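Local coordinates for protein NAD-dependent epimerase/dehydratase (Bacteroides thetaiotaomicron, PDB 3DHN) that probably binds NAD(P) through a Rossmann-type domain and may act as an oxidoreductase, its exact substrate and reaction being unknown, at residues A[10-15]-A[19-24]. Residues are numbered along the deposited sequence; the frame is centred on the assembly and turned at random.
Sequences IGASGF and ALLNEA
The glycine-rich turn of a Rossmann fold, where strand 6-10 gives way to helix 14-25 in the first beta-alpha-beta unit, packs here against the later half of the same helix: A12 rests on L21, and the backbone O of F15 meets A19, the phenyl ring taking no part. The sequence G11-A12-S13-G14-F15 continues into the helix in the GxxGxxG pattern found in extended and many atypical short-chain dehydrogenases/reductases, in which this turn runs beneath the dinucleotide diphosphate; a similar role is probable here. G11 and G14 both have positive phi, a backbone conformation that glycine takes readily, and between them the chain makes an inverse gamma turn about A12, with a weak 2.8 Å bond from S13 N to G11 O. The methyl of A12 meets one branch of L21, CB to CD2 at 4.2 Å, and the same CD2 lies 4.1 Å from A12 O. L21 swings its CG away from the backbone N (chi1 -176°), which brings CD2 over to the turn. A33 of strand 30-34 touches both A12 and L21, and L9 also packs on L21, making the pair part of the apolar layer between helix and sheet. Within the helix, A19 N donates to F15 O over 3.0 Å, an i to i+4 bond with an N-H...O angle of 152° and the donor tilted 26° from the carbonyl plane. A19 CB also comes within 3.3 Å of F15 O, while V194 and A198 of helix 194-206 touch the A19 side chain. The F15-A19 bond thus belongs to the helix itself, whereas the buried A12-L21 pair rests the turn on it, an apolar underside for a loop whose S13 and G14 remain solvent-exposed.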
loop_
_atom_site.group_PDB
_atom_site.type_symbol
_atom_site.label_atom_id
_atom_site.label_comp_id
_atom_site.label_asym_id
_atom_site.label_seq_id
_atom_site.Cartn_x
_atom_site.Cartn_y
_atom_site.Cartn_z
ATOM N N ILE A 10 7.012 -6.155 0.831
ATOM C CA ILE A 10 6.343 -7.212 1.585
ATOM C C ILE A 10 4.959 -7.503 1.001
ATOM O O ILE A 10 4.112 -6.606 0.877
ATOM C CB ILE A 10 6.216 -6.828 3.072
ATOM C CG1 ILE A 10 7.618 -6.706 3.691
ATOM C CG2 ILE A 10 5.396 -7.873 3.818
ATOM C CD1 ILE A 10 7.629 -6.235 5.129
ATOM N N GLY A 11 4.742 -8.763 0.636
ATOM C CA GLY A 11 3.477 -9.157 0.052
ATOM C C GLY A 11 3.483 -8.828 -1.427
ATOM O O GLY A 11 2.515 -8.277 -1.964
ATOM N N ALA A 12 4.589 -9.168 -2.085
ATOM C CA ALA A 12 4.754 -8.907 -3.512
ATOM C C ALA A 12 3.964 -9.879 -4.378
ATOM O O ALA A 12 4.489 -10.416 -5.353
ATOM C CB ALA A 12 6.240 -8.966 -3.882
ATOM N N SER A 13 2.703 -10.098 -4.024
ATOM C CA SER A 13 1.839 -11.006 -4.772
ATOM C C SER A 13 0.451 -10.387 -4.957
ATOM O O SER A 13 0.158 -9.336 -4.388
ATOM C CB SER A 13 1.716 -12.330 -4.029
ATOM O OG SER A 13 1.172 -12.110 -2.746
ATOM N N GLY A 14 -0.397 -11.043 -5.746
ATOM C CA GLY A 14 -1.727 -10.519 -6.001
ATOM C C GLY A 14 -1.677 -9.436 -7.070
ATOM O O GLY A 14 -0.605 -9.102 -7.578
ATOM N N PHE A 15 -2.829 -8.883 -7.435
ATOM C CA PHE A 15 -2.841 -7.834 -8.445
ATOM C C PHE A 15 -1.950 -6.647 -8.028
ATOM O O PHE A 15 -1.066 -6.223 -8.778
ATOM C CB PHE A 15 -4.271 -7.330 -8.690
ATOM C CG PHE A 15 -5.167 -8.322 -9.386
ATOM C CD1 PHE A 15 -4.690 -9.088 -10.451
ATOM C CD2 PHE A 15 -6.500 -8.465 -9.002
ATOM C CE1 PHE A 15 -5.526 -9.981 -11.122
ATOM C CE2 PHE A 15 -7.348 -9.354 -9.666
ATOM C CZ PHE A 15 -6.859 -10.112 -10.730
ATOM N N ALA A 19 1.873 -5.702 -9.357
ATOM C CA ALA A 19 1.966 -4.442 -10.092
ATOM C C ALA A 19 3.090 -3.558 -9.532
ATOM O O ALA A 19 3.776 -2.864 -10.290
ATOM C CB ALA A 19 0.635 -3.693 -10.026
ATOM N N LEU A 20 3.271 -3.587 -8.209
ATOM C CA LEU A 20 4.314 -2.800 -7.549
ATOM C C LEU A 20 5.699 -3.390 -7.838
ATOM O O LEU A 20 6.672 -2.666 -8.034
ATOM C CB LEU A 20 4.074 -2.778 -6.034
ATOM C CG LEU A 20 2.885 -1.945 -5.542
ATOM C CD1 LEU A 20 2.520 -2.334 -4.110
ATOM C CD2 LEU A 20 3.229 -0.469 -5.640
ATOM N N LEU A 21 5.765 -4.717 -7.866
ATOM C CA LEU A 21 7.008 -5.429 -8.125
ATOM C C LEU A 21 7.580 -5.089 -9.500
ATOM O O LEU A 21 8.752 -4.737 -9.621
ATOM C CB LEU A 21 6.768 -6.937 -8.009
ATOM C CG LEU A 21 7.968 -7.877 -8.155
ATOM C CD1 LEU A 21 9.083 -7.453 -7.210
ATOM C CD2 LEU A 21 7.521 -9.305 -7.848
ATOM N N ASN A 22 6.742 -5.185 -10.527
ATOM C CA ASN A 22 7.153 -4.895 -11.899
ATOM C C ASN A 22 7.471 -3.416 -12.127
ATOM O O ASN A 22 8.450 -3.081 -12.810
ATOM C CB ASN A 22 6.060 -5.352 -12.872
ATOM C CG ASN A 22 5.885 -6.862 -12.879
ATOM O OD1 ASN A 22 4.780 -7.381 -12.698
ATOM N ND2 ASN A 22 6.981 -7.578 -13.086
ATOM N N GLU A 23 6.652 -2.532 -11.561
ATOM C CA GLU A 23 6.865 -1.095 -11.706
ATOM C C GLU A 23 8.192 -0.644 -11.088
ATOM O O GLU A 23 8.874 0.220 -11.634
ATOM C CB GLU A 23 5.709 -0.329 -11.064
ATOM C CG GLU A 23 5.842 1.187 -11.077
ATOM C CD GLU A 23 5.605 1.804 -12.439
ATOM O OE1 GLU A 23 4.879 1.198 -13.251
ATOM O OE2 GLU A 23 6.124 2.914 -12.693
ATOM N N ALA A 24 8.558 -1.227 -9.950
ATOM C CA ALA A 24 9.805 -0.859 -9.281
ATOM C C ALA A 24 11.045 -1.367 -10.027
ATOM O O ALA A 24 12.052 -0.659 -10.126
ATOM C CB ALA A 24 9.806 -1.390 -7.860
#